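Local coordinates for prephenate dehydrogenase (Aquifex aeolicus, PDB 2G5C), which probably catalyses the NAD-dependent oxidative decarboxylation of prephenate to 4-hydroxyphenylpyruvate in tyrosine biosynthesis, at residues Val141-Thr146 with Gly166-Met171. Numbering follows the deposited sequence.
Sequences VILTPT and GVVEYM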
ATOM      1  N   VAL A 141      -1.908 -18.269  12.927  1.00 36.03           N
ATOM      2  CA  VAL A 141      -0.765 -19.167  12.829  1.00 33.51           C
ATOM      3  C   VAL A 141      -1.165 -20.339  11.944  1.00 32.08           C
ATOM      4  O   VAL A 141      -2.097 -21.082  12.253  1.00 31.53           O
ATOM      5  CB  VAL A 141      -0.330 -19.702  14.204  1.00 34.11           C
ATOM      6  CG1 VAL A 141       0.785 -20.724  14.026  1.00 32.87           C
ATOM      7  CG2 VAL A 141       0.153 -18.557  15.077  1.00 33.22           C
ATOM      8  N   ILE A 142      -0.456 -20.491  10.833  1.00 31.40           N
ATOM      9  CA  ILE A 142      -0.746 -21.557   9.891  1.00 30.04           C
ATOM     10  C   ILE A 142       0.187 -22.749  10.061  1.00 29.42           C
ATOM     11  O   ILE A 142       1.404 -22.631   9.887  1.00 27.87           O
ATOM     12  CB  ILE A 142      -0.612 -21.065   8.435  1.00 30.27           C
ATOM     13  CG1 ILE A 142      -1.295 -19.704   8.267  1.00 33.64           C
ATOM     14  CG2 ILE A 142      -1.217 -22.089   7.489  1.00 29.08           C
ATOM     15  CD1 ILE A 142      -2.782 -19.717   8.522  1.00 32.87           C
ATOM     16  N   LEU A 143      -0.384 -23.896  10.411  1.00 27.94           N
ATOM     17  CA  LEU A 143       0.395 -25.114  10.552  1.00 27.18           C
ATOM     18  C   LEU A 143       0.077 -25.911   9.298  1.00 26.79           C
ATOM     19  O   LEU A 143      -1.069 -25.924   8.841  1.00 27.74           O
ATOM     20  CB  LEU A 143      -0.011 -25.888  11.811  1.00 26.59           C
ATOM     21  CG  LEU A 143       0.220 -25.145  13.134  1.00 25.63           C
ATOM     22  CD1 LEU A 143       0.090 -26.119  14.297  1.00 24.06           C
ATOM     23  CD2 LEU A 143       1.610 -24.511  13.136  1.00 25.95           C
ATOM     24  N   THR A 144       1.090 -26.547   8.725  1.00 25.98           N
ATOM     25  CA  THR A 144       0.895 -27.315   7.506  1.00 26.79           C
ATOM     26  C   THR A 144       1.175 -28.801   7.700  1.00 27.87           C
ATOM     27  O   THR A 144       2.214 -29.316   7.283  1.00 27.74           O
ATOM     28  CB  THR A 144       1.780 -26.772   6.362  1.00 25.72           C
ATOM     29  OG1 THR A 144       3.160 -26.876   6.724  1.00 25.22           O
ATOM     30  CG2 THR A 144       1.451 -25.310   6.089  1.00 25.50           C
ATOM     31  N   PRO A 145       0.244 -29.512   8.345  1.00 29.11           N
ATOM     32  CA  PRO A 145       0.443 -30.945   8.562  1.00 31.70           C
ATOM     33  C   PRO A 145       0.223 -31.727   7.271  1.00 34.02           C
ATOM     34  O   PRO A 145      -0.489 -31.277   6.368  1.00 32.51           O
ATOM     35  CB  PRO A 145      -0.597 -31.272   9.625  1.00 30.98           C
ATOM     36  CG  PRO A 145      -1.722 -30.358   9.260  1.00 31.08           C
ATOM     37  CD  PRO A 145      -1.003 -29.050   8.980  1.00 29.00           C
ATOM     38  N   THR A 146       0.858 -32.888   7.183  1.00 35.91           N
ATOM     39  CA  THR A 146       0.729 -33.759   6.024  1.00 37.60           C
ATOM     40  C   THR A 146       0.262 -35.119   6.534  1.00 39.21           C
ATOM     41  O   THR A 146      -0.170 -35.242   7.683  1.00 38.28           O
ATOM     42  CB  THR A 146       2.073 -33.947   5.302  1.00 37.03           C
ATOM     43  OG1 THR A 146       2.973 -34.671   6.151  1.00 38.06           O
ATOM     44  CG2 THR A 146       2.682 -32.600   4.953  1.00 36.73           C
ATOM     45  N   GLY A 166      -1.804 -17.136  19.744  1.00 39.92           N
ATOM     46  CA  GLY A 166      -2.045 -17.447  18.347  1.00 39.13           C
ATOM     47  C   GLY A 166      -3.375 -18.115  18.043  1.00 39.63           C
ATOM     48  O   GLY A 166      -3.941 -18.810  18.889  1.00 40.57           O
ATOM     49  N   VAL A 167      -3.872 -17.893  16.826  1.00 39.14           N
ATOM     50  CA  VAL A 167      -5.126 -18.476  16.358  1.00 38.47           C
ATOM     51  C   VAL A 167      -4.755 -19.440  15.236  1.00 37.85           C
ATOM     52  O   VAL A 167      -4.524 -19.029  14.100  1.00 37.93           O
ATOM     53  CB  VAL A 167      -6.083 -17.391  15.814  1.00 39.05           C
ATOM     54  CG1 VAL A 167      -7.350 -18.034  15.268  1.00 40.44           C
ATOM     55  CG2 VAL A 167      -6.429 -16.411  16.922  1.00 39.09           C
ATOM     56  N   VAL A 168      -4.711 -20.725  15.566  1.00 36.08           N
ATOM     57  CA  VAL A 168      -4.310 -21.753  14.617  1.00 34.88           C
ATOM     58  C   VAL A 168      -5.364 -22.296  13.657  1.00 35.88           C
ATOM     59  O   VAL A 168      -6.533 -22.467  14.007  1.00 35.71           O
ATOM     60  CB  VAL A 168      -3.684 -22.948  15.371  1.00 33.80           C
ATOM     61  CG1 VAL A 168      -3.147 -23.978  14.387  1.00 32.99           C
ATOM     62  CG2 VAL A 168      -2.582 -22.450  16.287  1.00 32.11           C
ATOM     63  N   GLU A 169      -4.912 -22.566  12.434  1.00 36.09           N
ATOM     64  CA  GLU A 169      -5.734 -23.129  11.373  1.00 37.23           C
ATOM     65  C   GLU A 169      -4.778 -23.956  10.521  1.00 36.88           C
ATOM     66  O   GLU A 169      -3.573 -23.697  10.516  1.00 37.58           O
ATOM     67  CB  GLU A 169      -6.394 -22.021  10.539  1.00 39.78           C
ATOM     68  CG  GLU A 169      -5.441 -20.990   9.973  1.00 43.71           C
ATOM     69  CD  GLU A 169      -6.160 -19.875   9.230  1.00 46.89           C
ATOM     70  OE1 GLU A 169      -6.769 -20.150   8.173  1.00 47.75           O
ATOM     71  OE2 GLU A 169      -6.122 -18.720   9.706  1.00 49.39           O
ATOM     72  N   TYR A 170      -5.300 -24.952   9.811  1.00 36.30           N
ATOM     73  CA  TYR A 170      -4.451 -25.816   8.998  1.00 36.49           C
ATOM     74  C   TYR A 170      -4.592 -25.628   7.496  1.00 35.04           C
ATOM     75  O   TYR A 170      -5.673 -25.345   6.993  1.00 33.93           O
ATOM     76  CB  TYR A 170      -4.716 -27.293   9.327  1.00 39.12           C
ATOM     77  CG  TYR A 170      -4.588 -27.661  10.791  1.00 42.38           C
ATOM     78  CD1 TYR A 170      -3.674 -27.010  11.623  1.00 43.41           C
ATOM     79  CD2 TYR A 170      -5.357 -28.690  11.338  1.00 44.01           C
ATOM     80  CE1 TYR A 170      -3.530 -27.372  12.957  1.00 44.96           C
ATOM     81  CE2 TYR A 170      -5.219 -29.061  12.671  1.00 45.33           C
ATOM     82  CZ  TYR A 170      -4.304 -28.398  13.474  1.00 46.47           C
ATOM     83  OH  TYR A 170      -4.159 -28.762  14.793  1.00 49.03           O
HETATM   84  N   MSE A 171      -3.479 -25.811   6.791  1.00 33.92           N
HETATM   85  CA  MSE A 171      -3.427 -25.699   5.338  1.00 33.26           C
HETATM   86  C   MSE A 171      -2.378 -26.677   4.848  1.00 31.17           C
HETATM   87  O   MSE A 171      -1.401 -26.930   5.543  1.00 32.84           O
HETATM   88  CB  MSE A 171      -2.991 -24.295   4.905  1.00 36.06           C
HETATM   89  CG  MSE A 171      -3.978 -23.180   5.158  1.00 38.66           C
HETATM   90 SE   MSE A 171      -3.325 -21.539   4.342  1.00 46.14          SE
HETATM   91  CE  MSE A 171      -3.476 -22.030   2.497  1.00 42.03           C
TER
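V141 and L143 use both their N-H and their C=O toward the 166-171 segment, giving four backbone hydrogen bonds. V141 N donates to V167 O at 3.0 Å, from well above the carbonyl plane (52° out of it). V141 O accepts E169 N, E169 O accepts L143 N, and L143 O accepts M171 N, each at 3.2 Å. V141 O also receives a CA-H...O contact from V168 CA, and L143 O one from Y170 CA. This ladder, with strand axes 32° apart, is parallel pairing. It closes the beta-alpha-beta unit of strand 140-143, helix 151-163 and strand 167-170, with 167-170 the outermost strand, within this chain, of the sheet of the Rossmann-type nucleotide-binding domain; the side chain of V141 lies about 10 Å from bound NAD.

Side chains alternate between the two faces. On the face of V141, L143, V168 and Y170, V168 CG1, anti to its own backbone N (chi1 -175°), reaches L143 CG at 3.8 Å. L143 CB meets the Y170 ring obliquely, 3.8 Å from CD1, while P145 CG lies over one ring face. Helix 151-163 covers this side, W161 touching V141 and L143, and L154 and K158 touching Y170. On the other face I142 splits its branches: CD1 presses on E169 CG at 3.3 Å, a tight contact, and CG2 packs against M171, 3.8 Å from CG and equally near the selenium of this selenomethionine. Helix 173-201 adds H176 against I142 and V179 against M171, and Y211 of the second subunit packs on E169.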